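Probable n-acetylneuraminic acid outer membrane channel protein NANC (Escherichia coli, PDB 2WJQ) forms a monomeric beta-barrel channel in the outer membrane that lets N-acetylneuraminic acid, the commonest sialic acid of host cell surfaces, enter the bacterium. Local coordinates at residues A[2-7]-A[210-215]; A[106-111]-A[124-129]; A[187-192]-A[203-208]. All coordinates share one frame; numbering follows the deposited sequence.

Overall arrangement
All three contacts are antiparallel pairings of neighbouring strands in the barrel wall of this sialic acid channel. Interaction 1 joins the first and last strands, and the chain between its segments holds both of the others. It shares strand 199-214 with interaction 3; their centres lie about 21 Å apart, and they touch where R6 NH1 stands 3.5 Å from R208 NH1, two like charges on the same side of the wall. Interaction 2 sits on the other side of the chain's centre from interaction 1, about 28 Å between centres, and its centre is about 22 Å from that of interaction 3. Bound octane lies against V5 and V211 in interaction 1 and against Y187 and Y207 in interaction 3.

Interaction 1: residues A[2-7]-A[210-215]. With OCT (N-octane), chain D; LDA (lauryl dimethylamine-N-oxide), chain M.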
loop_
_atom_site.group_PDB
_atom_site.type_symbol
_atom_site.label_atom_id
_atom_site.label_comp_id
_atom_site.label_asym_id
_atom_site.label_seq_id
_atom_site.Cartn_x
_atom_site.Cartn_y
_atom_site.Cartn_z
ATOM N N THR A 2 -14.952 -8.590 -1.484
ATOM C CA THR A 2 -14.036 -9.181 -0.544
ATOM C C THR A 2 -13.913 -8.289 0.690
ATOM O O THR A 2 -13.852 -7.052 0.558
ATOM C CB THR A 2 -12.667 -9.348 -1.211
ATOM O OG1 THR A 2 -12.803 -10.213 -2.356
ATOM C CG2 THR A 2 -11.672 -9.945 -0.256
ATOM N N LEU A 3 -13.904 -8.917 1.866
ATOM C CA LEU A 3 -13.549 -8.255 3.121
ATOM C C LEU A 3 -12.187 -8.767 3.556
ATOM O O LEU A 3 -11.936 -9.975 3.547
ATOM C CB LEU A 3 -14.590 -8.515 4.203
ATOM C CG LEU A 3 -14.435 -7.792 5.547
ATOM C CD1 LEU A 3 -14.512 -6.278 5.366
ATOM C CD2 LEU A 3 -15.512 -8.246 6.546
ATOM N N ASP A 4 -11.305 -7.844 3.910
ATOM C CA ASP A 4 -9.967 -8.153 4.357
ATOM C C ASP A 4 -9.811 -7.585 5.766
ATOM O O ASP A 4 -10.133 -6.404 6.006
ATOM C CB ASP A 4 -8.968 -7.530 3.397
ATOM C CG ASP A 4 -7.542 -8.044 3.583
ATOM O OD1 ASP A 4 -6.941 -7.863 4.663
ATOM O OD2 ASP A 4 -6.988 -8.587 2.603
ATOM N N VAL A 5 -9.357 -8.421 6.694
ATOM C CA VAL A 5 -9.088 -8.017 8.085
ATOM C C VAL A 5 -7.626 -8.322 8.393
ATOM O O VAL A 5 -7.165 -9.438 8.164
ATOM C CB VAL A 5 -10.036 -8.756 9.042
ATOM C CG1 VAL A 5 -9.821 -8.310 10.483
ATOM C CG2 VAL A 5 -11.484 -8.468 8.641
ATOM N N ARG A 6 -6.880 -7.328 8.885
ATOM C CA ARG A 6 -5.441 -7.486 9.062
ATOM C C ARG A 6 -4.985 -6.834 10.343
ATOM O O ARG A 6 -5.457 -5.750 10.682
ATOM C CB ARG A 6 -4.681 -6.861 7.908
ATOM C CG ARG A 6 -3.213 -7.196 7.876
ATOM C CD ARG A 6 -2.519 -6.474 6.706
ATOM N NE ARG A 6 -2.424 -5.030 6.947
ATOM C CZ ARG A 6 -2.025 -4.134 6.044
ATOM N NH1 ARG A 6 -1.667 -4.510 4.822
ATOM N NH2 ARG A 6 -1.966 -2.850 6.373
ATOM N N GLY A 7 -4.072 -7.495 11.034
ATOM C CA GLY A 7 -3.429 -6.950 12.222
ATOM C C GLY A 7 -1.949 -6.976 11.991
ATOM O O GLY A 7 -1.428 -7.924 11.381
ATOM N N GLY A 210 -3.477 -11.772 8.501
ATOM C CA GLY A 210 -4.801 -11.395 8.089
ATOM C C GLY A 210 -5.577 -12.483 7.416
ATOM O O GLY A 210 -5.102 -13.615 7.239
ATOM N N VAL A 211 -6.793 -12.129 7.044
ATOM C CA VAL A 211 -7.611 -13.010 6.248
ATOM C C VAL A 211 -8.476 -12.190 5.281
ATOM O O VAL A 211 -8.998 -11.119 5.617
ATOM C CB VAL A 211 -8.448 -13.955 7.113
ATOM C CG1 VAL A 211 -9.373 -13.186 8.047
ATOM C CG2 VAL A 211 -9.238 -14.954 6.224
ATOM N N SER A 212 -8.577 -12.711 4.070
ATOM C CA SER A 212 -9.389 -12.143 3.030
ATOM C C SER A 212 -10.522 -13.127 2.782
ATOM O O SER A 212 -10.271 -14.325 2.645
ATOM C CB SER A 212 -8.515 -11.950 1.799
ATOM O OG SER A 212 -9.281 -11.579 0.688
ATOM N N PHE A 213 -11.772 -12.667 2.820
ATOM C CA PHE A 213 -12.871 -13.571 2.459
ATOM C C PHE A 213 -13.952 -12.948 1.579
ATOM O O PHE A 213 -14.146 -11.728 1.565
ATOM C CB PHE A 213 -13.479 -14.259 3.685
ATOM C CG PHE A 213 -13.920 -13.341 4.759
ATOM C CD1 PHE A 213 -15.253 -12.979 4.868
ATOM C CD2 PHE A 213 -13.014 -12.855 5.688
ATOM C CE1 PHE A 213 -15.670 -12.121 5.876
ATOM C CE2 PHE A 213 -13.410 -12.008 6.681
ATOM C CZ PHE A 213 -14.740 -11.633 6.782
ATOM N N LYS A 214 -14.627 -13.814 0.827
ATOM C CA LYS A 214 -15.716 -13.414 -0.056
ATOM C C LYS A 214 -16.952 -13.111 0.778
ATOM O O LYS A 214 -17.351 -13.913 1.624
ATOM C CB LYS A 214 -16.034 -14.527 -1.065
ATOM C CG LYS A 214 -17.113 -14.157 -2.102
ATOM N N LEU A 215 -17.559 -11.953 0.542
ATOM C CA LEU A 215 -18.778 -11.580 1.262
ATOM C C LEU A 215 -19.989 -12.286 0.680
ATOM O O LEU A 215 -20.905 -12.676 1.410
ATOM C CB LEU A 215 -18.978 -10.067 1.250
ATOM C CG LEU A 215 -17.998 -9.379 2.191
ATOM C CD1 LEU A 215 -18.006 -7.882 1.985
ATOM C CD2 LEU A 215 -18.336 -9.745 3.637
ATOM O OXT LEU A 215 -20.067 -12.519 -0.523
HETATM C C1 OCT D . -8.615 -6.995 14.680
HETATM C C2 OCT D . -7.539 -7.578 13.749
HETATM C C3 OCT D . -7.786 -9.065 13.467
HETATM C C4 OCT D . -6.544 -9.768 12.899
HETATM C C5 OCT D . -6.964 -10.808 11.862
HETATM C C6 OCT D . -6.202 -12.120 11.999
HETATM C C7 OCT D . -6.870 -13.210 11.146
HETATM C C8 OCT D . -6.184 -14.575 11.297
HETATM N N1 LDA M . -2.848 -1.915 22.168
HETATM O O1 LDA M . -3.725 -1.879 23.063
HETATM C CM1 LDA M . -2.159 -0.613 22.143
HETATM C CM2 LDA M . -1.838 -2.924 22.523
HETATM C C1 LDA M . -3.428 -2.191 20.849
HETATM C C2 LDA M . -4.154 -3.542 20.818
HETATM C C3 LDA M . -4.625 -3.870 19.397
HETATM C C4 LDA M . -3.929 -5.103 18.819
HETATM C C5 LDA M . -4.166 -5.227 17.313
HETATM C C6 LDA M . -3.890 -6.631 16.765
HETATM C C7 LDA M . -2.464 -6.786 16.247
HETATM C C8 LDA M . -2.166 -8.187 15.718
HETATM C C9 LDA M . -0.663 -8.361 15.528
HETATM C C10 LDA M . -0.291 -9.570 14.675
HETATM C C11 LDA M . 1.193 -9.883 14.820
HETATM C C12 LDA M . 1.782 -10.498 13.554
HETATM O O HOH W 1 -8.176 -8.804 0.062
#
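L3 and F213 lie side by side on the apolar face of two antiparallel strands, and here the packing is tight. L3 CB sits over one face of the F213 ring, 4.3 Å from its centroid, a CH-pi contact, while L3 CD2 comes within 3.5 Å of F213 CZ. The phenylalanine has its CG between the backbone N and the carbonyl carbon (chi1 54°), which lays the ring over the neighbouring strand, against L3. From the chain end L215 folds back, its CD2 4.0 Å from L3 CB. Beneath these side chains the backbones of L3 and F213 exchange two hydrogen bonds, as do those of V5 and V211; V5 N to V211 O measures 2.9 Å with 169° at the hydrogen. Leucine, valine and phenylalanine suit this lipid-facing surface, and a bound octane runs along it, its C3 3.7 Å from V5 CG1 and its C7 near V211 CG1.

The other face, carrying T2, D4, S212 and R6, is polar. T2 CG2 packs close to S212 OG, but D4 and S212 are joined more loosely, through one water, which donates to D4 OD2 at 2.8 Å and lies 3.1 Å from S212 OG. The other carboxylate oxygen, D4 OD1, is hydrogen-bonded to Y184. G210 suits its place opposite R6 because a beta carbon there would clash with V5 O; without one, R6 CA and G210 CA come to 4.1 Å. R6 leads its guanidinium away from residues 210-215, toward R19 and R208.

Alternating apolar and polar side chains, one set toward lipid and the other toward the lumen, are the signature of a transmembrane beta-barrel, and the pairing of N-terminal with C-terminal strand is the seam that closes it.

Interaction 2: residues A[106-111]-A[124-129]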
loop_
_atom_site.group_PDB
_atom_site.type_symbol
_atom_site.label_atom_id
_atom_site.label_comp_id
_atom_site.label_asym_id
_atom_site.label_seq_id
_atom_site.Cartn_x
_atom_site.Cartn_y
_atom_site.Cartn_z
ATOM N N TYR A 106 2.867 4.124 -11.059
ATOM C CA TYR A 106 3.298 5.452 -10.615
ATOM C C TYR A 106 2.104 6.172 -9.989
ATOM O O TYR A 106 1.047 6.274 -10.617
ATOM C CB TYR A 106 3.843 6.296 -11.763
ATOM C CG TYR A 106 4.040 7.734 -11.328
ATOM C CD1 TYR A 106 5.088 8.087 -10.493
ATOM C CD2 TYR A 106 3.127 8.714 -11.684
ATOM C CE1 TYR A 106 5.249 9.406 -10.039
ATOM C CE2 TYR A 106 3.282 10.029 -11.244
ATOM C CZ TYR A 106 4.341 10.369 -10.428
ATOM O OH TYR A 106 4.476 11.685 -10.002
ATOM N N ARG A 107 2.276 6.667 -8.772
ATOM C CA ARG A 107 1.255 7.446 -8.095
ATOM C C ARG A 107 1.869 8.768 -7.624
ATOM O O ARG A 107 3.001 8.791 -7.116
ATOM C CB ARG A 107 0.682 6.672 -6.910
ATOM C CG ARG A 107 -0.566 7.295 -6.249
ATOM C CD ARG A 107 -1.144 6.364 -5.140
ATOM N NE ARG A 107 -0.521 6.575 -3.839
ATOM C CZ ARG A 107 -0.443 5.660 -2.866
ATOM N NH1 ARG A 107 -0.918 4.436 -3.040
ATOM N NH2 ARG A 107 0.116 5.974 -1.712
ATOM N N TYR A 108 1.106 9.850 -7.778
ATOM C CA TYR A 108 1.500 11.148 -7.275
ATOM C C TYR A 108 0.626 11.464 -6.059
ATOM O O TYR A 108 -0.580 11.643 -6.192
ATOM C CB TYR A 108 1.316 12.191 -8.361
ATOM C CG TYR A 108 1.682 13.588 -7.940
ATOM C CD1 TYR A 108 2.971 13.887 -7.523
ATOM C CD2 TYR A 108 0.746 14.618 -7.989
ATOM C CE1 TYR A 108 3.329 15.177 -7.164
ATOM C CE2 TYR A 108 1.091 15.920 -7.636
ATOM C CZ TYR A 108 2.373 16.191 -7.219
ATOM O OH TYR A 108 2.703 17.468 -6.853
ATOM N N ASP A 109 1.225 11.516 -4.874
ATOM C CA ASP A 109 0.469 11.737 -3.632
ATOM C C ASP A 109 0.545 13.228 -3.329
ATOM O O ASP A 109 1.600 13.738 -2.916
ATOM C CB ASP A 109 1.065 10.941 -2.490
ATOM C CG ASP A 109 0.647 9.458 -2.510
ATOM O OD1 ASP A 109 -0.380 9.106 -3.150
ATOM O OD2 ASP A 109 1.329 8.658 -1.842
ATOM N N TRP A 110 -0.570 13.911 -3.560
ATOM C CA TRP A 110 -0.651 15.355 -3.463
ATOM C C TRP A 110 -1.464 15.708 -2.232
ATOM O O TRP A 110 -2.588 15.233 -2.077
ATOM C CB TRP A 110 -1.320 15.910 -4.721
ATOM C CG TRP A 110 -1.479 17.391 -4.724
ATOM C CD1 TRP A 110 -0.550 18.318 -5.096
ATOM C CD2 TRP A 110 -2.651 18.116 -4.361
ATOM N NE1 TRP A 110 -1.062 19.590 -4.970
ATOM C CE2 TRP A 110 -2.356 19.492 -4.511
ATOM C CE3 TRP A 110 -3.918 17.740 -3.888
ATOM C CZ2 TRP A 110 -3.285 20.489 -4.232
ATOM C CZ3 TRP A 110 -4.843 18.732 -3.611
ATOM C CH2 TRP A 110 -4.525 20.094 -3.792
ATOM N N LYS A 111 -0.903 16.541 -1.359
ATOM C CA LYS A 111 -1.569 16.902 -0.113
ATOM C C LYS A 111 -2.389 18.195 -0.284
ATOM O O LYS A 111 -1.872 19.219 -0.747
ATOM C CB LYS A 111 -0.550 17.052 1.013
ATOM C CG LYS A 111 -0.122 15.718 1.618
ATOM C CD LYS A 111 0.965 15.904 2.624
ATOM C CE LYS A 111 1.492 14.588 3.191
ATOM N NZ LYS A 111 2.198 14.857 4.487
ATOM N N ARG A 124 3.733 22.143 0.410
ATOM C CA ARG A 124 2.998 20.909 0.313
ATOM C C ARG A 124 3.974 19.730 0.275
ATOM O O ARG A 124 4.858 19.679 -0.581
ATOM C CB ARG A 124 2.167 20.872 -0.971
ATOM C CG ARG A 124 0.923 21.691 -0.936
ATOM C CD ARG A 124 0.090 21.563 -2.228
ATOM N NE ARG A 124 -0.701 22.773 -2.387
ATOM C CZ ARG A 124 -1.806 23.042 -1.711
ATOM N NH1 ARG A 124 -2.304 22.165 -0.849
ATOM N NH2 ARG A 124 -2.419 24.193 -1.895
ATOM N N ASP A 125 3.799 18.779 1.175
ATOM C CA ASP A 125 4.671 17.605 1.221
ATOM C C ASP A 125 4.151 16.540 0.236
ATOM O O ASP A 125 3.651 15.477 0.626
ATOM C CB ASP A 125 4.759 17.068 2.632
ATOM C CG ASP A 125 5.686 15.851 2.749
ATOM O OD1 ASP A 125 6.676 15.732 1.983
ATOM O OD2 ASP A 125 5.395 15.013 3.616
ATOM N N ASN A 126 4.265 16.870 -1.040
ATOM C CA ASN A 126 3.850 15.994 -2.130
ATOM C C ASN A 126 4.936 14.938 -2.401
ATOM O O ASN A 126 6.143 15.175 -2.198
ATOM C CB ASN A 126 3.620 16.792 -3.400
ATOM C CG ASN A 126 2.585 17.878 -3.243
ATOM O OD1 ASN A 126 1.611 17.730 -2.500
ATOM N ND2 ASN A 126 2.792 18.986 -3.951
ATOM N N VAL A 127 4.503 13.794 -2.900
ATOM C CA VAL A 127 5.380 12.632 -3.026
ATOM C C VAL A 127 5.183 11.925 -4.374
ATOM O O VAL A 127 4.042 11.741 -4.840
ATOM C CB VAL A 127 5.115 11.647 -1.849
ATOM C CG1 VAL A 127 5.737 10.307 -2.103
ATOM C CG2 VAL A 127 5.599 12.227 -0.523
ATOM N N HIS A 128 6.304 11.553 -5.001
ATOM C CA HIS A 128 6.317 10.687 -6.179
ATOM C C HIS A 128 6.499 9.270 -5.666
ATOM O O HIS A 128 7.500 8.976 -4.980
ATOM C CB HIS A 128 7.488 11.012 -7.108
ATOM C CG HIS A 128 7.448 12.395 -7.668
ATOM N ND1 HIS A 128 6.487 12.796 -8.575
ATOM C CD2 HIS A 128 8.236 13.471 -7.442
ATOM C CE1 HIS A 128 6.691 14.068 -8.883
ATOM N NE2 HIS A 128 7.749 14.497 -8.216
ATOM N N ARG A 129 5.547 8.402 -5.988
ATOM C CA ARG A 129 5.567 7.039 -5.483
ATOM C C ARG A 129 5.550 6.003 -6.616
ATOM O O ARG A 129 4.681 6.035 -7.495
ATOM C CB ARG A 129 4.398 6.804 -4.543
ATOM C CG ARG A 129 4.358 5.387 -4.002
ATOM C CD ARG A 129 3.359 5.203 -2.925
ATOM N NE ARG A 129 3.198 3.773 -2.689
ATOM C CZ ARG A 129 2.952 3.218 -1.513
ATOM N NH1 ARG A 129 2.815 3.957 -0.415
ATOM N NH2 ARG A 129 2.845 1.892 -1.443
HETATM O O HOH W 2 2.134 13.268 -0.093
HETATM O O HOH W 3 1.870 6.447 0.472
#
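Strands 106-111 and 127-129 run antiparallel at 160°, R107 pairing with R129 and D109 with V127 through two backbone hydrogen bonds each, before N126 takes over with its side chain: its OD1 accepts from K111 N at 3.0 Å. Asparagine suits this strand end because its amide oxygen replaces a main-chain acceptor. R124 NH1 reaches K111 O at 3.0 Å, in the carbonyl plane and on a lone pair, while W110 CZ2 lies over one face of the guanidinium.

On the tyrosine face, Y106 OH and H128 ND1 share a hydrogen bond of 2.7 Å, each in the plane of the other's ring. On the reverse face, R107 grips D109 side-on, NE to OD1 at 2.6 Å and NH2 to OD2 at 2.9 Å. R129 runs alongside, its CD over one face of the R107 guanidinium; its NE pairs with D131. One water donates to D109 OD2 and accepts from R129 NH1. K111 NZ forms a salt bridge to D125 OD2, weak as a hydrogen bond, and bonds to Q115; D125 OD2 also pairs with K153.

D109 probably offsets part of both arginines' charge, directly and through water; arginines gathered here would be consistent with a weak preference for anions.

Interaction 3: residues A[187-192]-A[203-208]; sequences YDYLDR and SENSYR. With OCT (N-octane), chain G; OCT (N-octane), chain H; LDA (lauryl dimethylamine-N-oxide), chain M.
Y187 and N205 meet across antiparallel strands at the outer end of the barrel wall. The tyrosine's CB leaves with CG anti to the backbone N (chi1 167°), which carries the ring alongside Y207. CG passes S206 O, and Y187 CD1 sits between S206 O (3.5 Å) and Y207 CE2 (3.7 Å), the latter near the edge of the Y187 ring. CE1 is flanked by the same Y207 carbon and by N205 ND2, whereas CD2 and CE2 on the other rim meet two octane molecules. One of these places its C2 over the centre of a ring face; its C3 lies 3.9 Å from Y187 CZ. At the tip, N205 ND2 comes to 2.5 Å from Y187 OH, a weak, bent (129°) and unusually short bond, best taken as doubtful. Replacing Y187 by an alanine would probably open a gap beside Y207 and the octane and leave the N205 amide without the hydroxyl beside it.

The opposite face is charged. D188 OD2 lies 3.0 Å from S206 OG and 3.1 Å from R208 NH1, the latter a salt bridge of charges alone, since the oxygen sits above the guanidinium face. R208 also pairs with E186 and E17. Past the regular strands, L190 N bonds to E204 O and E204 N to D191 O, continuing the pairing into the extracellular segment.

Tyrosine, apolar along its ring and polar at its tip, fits the membrane-facing side near the outer end of the strand, while the acids around R208 probably temper its positive charge on the lumen side.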
loop_
_atom_site.group_PDB
_atom_site.type_symbol
_atom_site.label_atom_id
_atom_site.label_comp_id
_atom_site.label_asym_id
_atom_site.label_seq_id
_atom_site.Cartn_x
_atom_site.Cartn_y
_atom_site.Cartn_z
ATOM N N TYR A 187 5.443 -10.153 5.941
ATOM C CA TYR A 187 6.571 -9.432 6.514
ATOM C C TYR A 187 6.834 -8.234 5.627
ATOM O O TYR A 187 6.892 -8.386 4.389
ATOM C CB TYR A 187 7.835 -10.314 6.587
ATOM C CG TYR A 187 9.051 -9.491 6.885
ATOM C CD1 TYR A 187 9.276 -9.011 8.168
ATOM C CD2 TYR A 187 9.938 -9.133 5.880
ATOM C CE1 TYR A 187 10.356 -8.210 8.448
ATOM C CE2 TYR A 187 11.021 -8.315 6.147
ATOM C CZ TYR A 187 11.227 -7.860 7.437
ATOM O OH TYR A 187 12.295 -7.046 7.714
ATOM N N ASP A 188 6.995 -7.053 6.242
ATOM C CA ASP A 188 7.429 -5.856 5.514
ATOM C C ASP A 188 8.695 -5.258 6.129
ATOM O O ASP A 188 8.870 -5.264 7.350
ATOM C CB ASP A 188 6.353 -4.773 5.477
ATOM C CG ASP A 188 4.979 -5.332 5.346
ATOM O OD1 ASP A 188 4.646 -5.778 4.225
ATOM O OD2 ASP A 188 4.247 -5.329 6.364
ATOM N N TYR A 189 9.596 -4.802 5.281
ATOM C CA TYR A 189 10.681 -3.950 5.743
ATOM C C TYR A 189 10.375 -2.546 5.215
ATOM O O TYR A 189 10.259 -2.323 4.023
ATOM C CB TYR A 189 12.062 -4.449 5.315
ATOM C CG TYR A 189 13.156 -3.566 5.848
ATOM C CD1 TYR A 189 13.963 -2.811 5.001
ATOM C CD2 TYR A 189 13.318 -3.410 7.222
ATOM C CE1 TYR A 189 14.941 -1.949 5.520
ATOM C CE2 TYR A 189 14.287 -2.575 7.738
ATOM C CZ TYR A 189 15.090 -1.854 6.893
ATOM O OH TYR A 189 16.030 -1.029 7.466
ATOM N N LEU A 190 10.206 -1.607 6.132
ATOM C CA LEU A 190 9.742 -0.263 5.773
ATOM C C LEU A 190 10.872 0.747 5.901
ATOM O O LEU A 190 10.624 1.926 6.158
ATOM C CB LEU A 190 8.556 0.109 6.684
ATOM C CG LEU A 190 7.368 -0.871 6.636
ATOM C CD1 LEU A 190 6.212 -0.439 7.527
ATOM C CD2 LEU A 190 6.879 -1.047 5.206
ATOM N N ASP A 191 12.122 0.304 5.705
ATOM C CA ASP A 191 13.274 1.220 5.763
ATOM C C ASP A 191 13.468 1.683 7.224
ATOM O O ASP A 191 12.877 1.103 8.157
ATOM C CB ASP A 191 13.015 2.410 4.811
ATOM C CG ASP A 191 14.280 2.987 4.197
ATOM O OD1 ASP A 191 15.216 3.357 4.961
ATOM O OD2 ASP A 191 14.303 3.132 2.951
ATOM N N ARG A 192 14.289 2.711 7.430
ATOM C CA ARG A 192 14.552 3.231 8.766
ATOM C C ARG A 192 13.564 4.367 9.063
ATOM O O ARG A 192 13.953 5.513 9.321
ATOM C CB ARG A 192 15.986 3.697 8.884
ATOM C CG ARG A 192 16.989 2.572 8.947
ATOM C CD ARG A 192 18.351 3.076 9.400
ATOM N NE ARG A 192 19.111 1.990 9.988
ATOM C CZ ARG A 192 19.102 1.637 11.270
ATOM N NH1 ARG A 192 19.842 0.605 11.653
ATOM N NH2 ARG A 192 18.383 2.302 12.177
ATOM N N SER A 203 15.065 1.207 12.474
ATOM C CA SER A 203 14.740 0.108 11.560
ATOM C C SER A 203 13.277 -0.305 11.793
ATOM O O SER A 203 12.876 -0.522 12.912
ATOM C CB SER A 203 15.717 -1.053 11.816
ATOM O OG SER A 203 15.481 -2.096 10.904
ATOM N N GLU A 204 12.467 -0.362 10.740
ATOM C CA GLU A 204 11.038 -0.619 10.876
ATOM C C GLU A 204 10.668 -1.964 10.224
ATOM O O GLU A 204 10.426 -2.035 9.023
ATOM C CB GLU A 204 10.233 0.525 10.232
ATOM C CG GLU A 204 8.707 0.493 10.492
ATOM C CD GLU A 204 8.328 1.052 11.856
ATOM O OE1 GLU A 204 7.448 1.925 11.947
ATOM O OE2 GLU A 204 8.906 0.597 12.855
ATOM N N ASN A 205 10.662 -3.017 11.026
ATOM C CA ASN A 205 10.212 -4.347 10.601
ATOM C C ASN A 205 8.729 -4.452 10.912
ATOM O O ASN A 205 8.283 -4.015 11.964
ATOM C CB ASN A 205 10.979 -5.437 11.355
ATOM C CG ASN A 205 12.472 -5.416 11.047
ATOM O OD1 ASN A 205 13.296 -5.058 11.900
ATOM N ND2 ASN A 205 12.826 -5.797 9.842
ATOM N N SER A 206 7.956 -4.987 9.991
ATOM C CA SER A 206 6.515 -5.051 10.157
ATOM C C SER A 206 6.063 -6.500 9.959
ATOM O O SER A 206 6.444 -7.150 8.988
ATOM C CB SER A 206 5.843 -4.092 9.170
ATOM O OG SER A 206 4.445 -4.257 9.107
ATOM N N TYR A 207 5.296 -7.001 10.911
ATOM C CA TYR A 207 4.830 -8.377 10.888
ATOM C C TYR A 207 3.320 -8.332 10.920
ATOM O O TYR A 207 2.748 -7.758 11.852
ATOM C CB TYR A 207 5.361 -9.127 12.107
ATOM C CG TYR A 207 6.859 -8.978 12.291
ATOM C CD1 TYR A 207 7.396 -7.975 13.114
ATOM C CD2 TYR A 207 7.744 -9.815 11.621
ATOM C CE1 TYR A 207 8.789 -7.835 13.271
ATOM C CE2 TYR A 207 9.126 -9.689 11.778
ATOM C CZ TYR A 207 9.646 -8.704 12.594
ATOM O OH TYR A 207 11.018 -8.588 12.728
ATOM N N ARG A 208 2.681 -8.952 9.930
ATOM C CA ARG A 208 1.219 -8.896 9.771
ATOM C C ARG A 208 0.577 -10.265 9.563
ATOM O O ARG A 208 1.179 -11.188 8.997
ATOM C CB ARG A 208 0.861 -7.981 8.604
ATOM C CG ARG A 208 1.167 -6.512 8.849
ATOM C CD ARG A 208 1.184 -5.736 7.580
ATOM N NE ARG A 208 1.444 -4.323 7.833
ATOM C CZ ARG A 208 1.682 -3.426 6.884
ATOM N NH1 ARG A 208 1.675 -3.774 5.603
ATOM N NH2 ARG A 208 1.903 -2.174 7.219
HETATM C C1 OCT G . 11.839 -12.428 7.059
HETATM C C2 OCT G . 11.978 -11.922 8.498
HETATM C C3 OCT G . 13.189 -10.988 8.672
HETATM C C4 OCT G . 13.395 -10.657 10.151
HETATM C C5 OCT G . 14.405 -9.523 10.372
HETATM C C6 OCT G . 14.379 -9.044 11.838
HETATM C C7 OCT G . 15.762 -9.076 12.507
HETATM C C8 OCT G . 15.655 -9.515 13.973
HETATM C C1 OCT H . 13.636 -11.474 2.234
HETATM C C2 OCT H . 13.193 -10.616 3.427
HETATM C C3 OCT H . 14.379 -10.147 4.291
HETATM C C4 OCT H . 14.516 -8.611 4.300
HETATM C C5 OCT H . 15.847 -8.147 4.919
HETATM C C6 OCT H . 15.671 -7.136 6.067
HETATM C C7 OCT H . 16.071 -7.743 7.427
HETATM C C8 OCT H . 16.918 -6.775 8.264
HETATM N N1 LDA M . -2.848 -1.915 22.168
HETATM O O1 LDA M . -3.725 -1.879 23.063
HETATM C CM1 LDA M . -2.159 -0.613 22.143
HETATM C CM2 LDA M . -1.838 -2.924 22.523
HETATM C C1 LDA M . -3.428 -2.191 20.849
HETATM C C2 LDA M . -4.154 -3.542 20.818
HETATM C C3 LDA M . -4.625 -3.870 19.397
HETATM C C4 LDA M . -3.929 -5.103 18.819
HETATM C C5 LDA M . -4.166 -5.227 17.313
HETATM C C6 LDA M . -3.890 -6.631 16.765
HETATM C C7 LDA M . -2.464 -6.786 16.247
HETATM C C8 LDA M . -2.166 -8.187 15.718
HETATM C C9 LDA M . -0.663 -8.361 15.528
HETATM C C10 LDA M . -0.291 -9.570 14.675
HETATM C C11 LDA M . 1.193 -9.883 14.820
HETATM C C12 LDA M . 1.782 -10.498 13.554
HETATM O O HOH W 4 16.909 0.706 14.746
#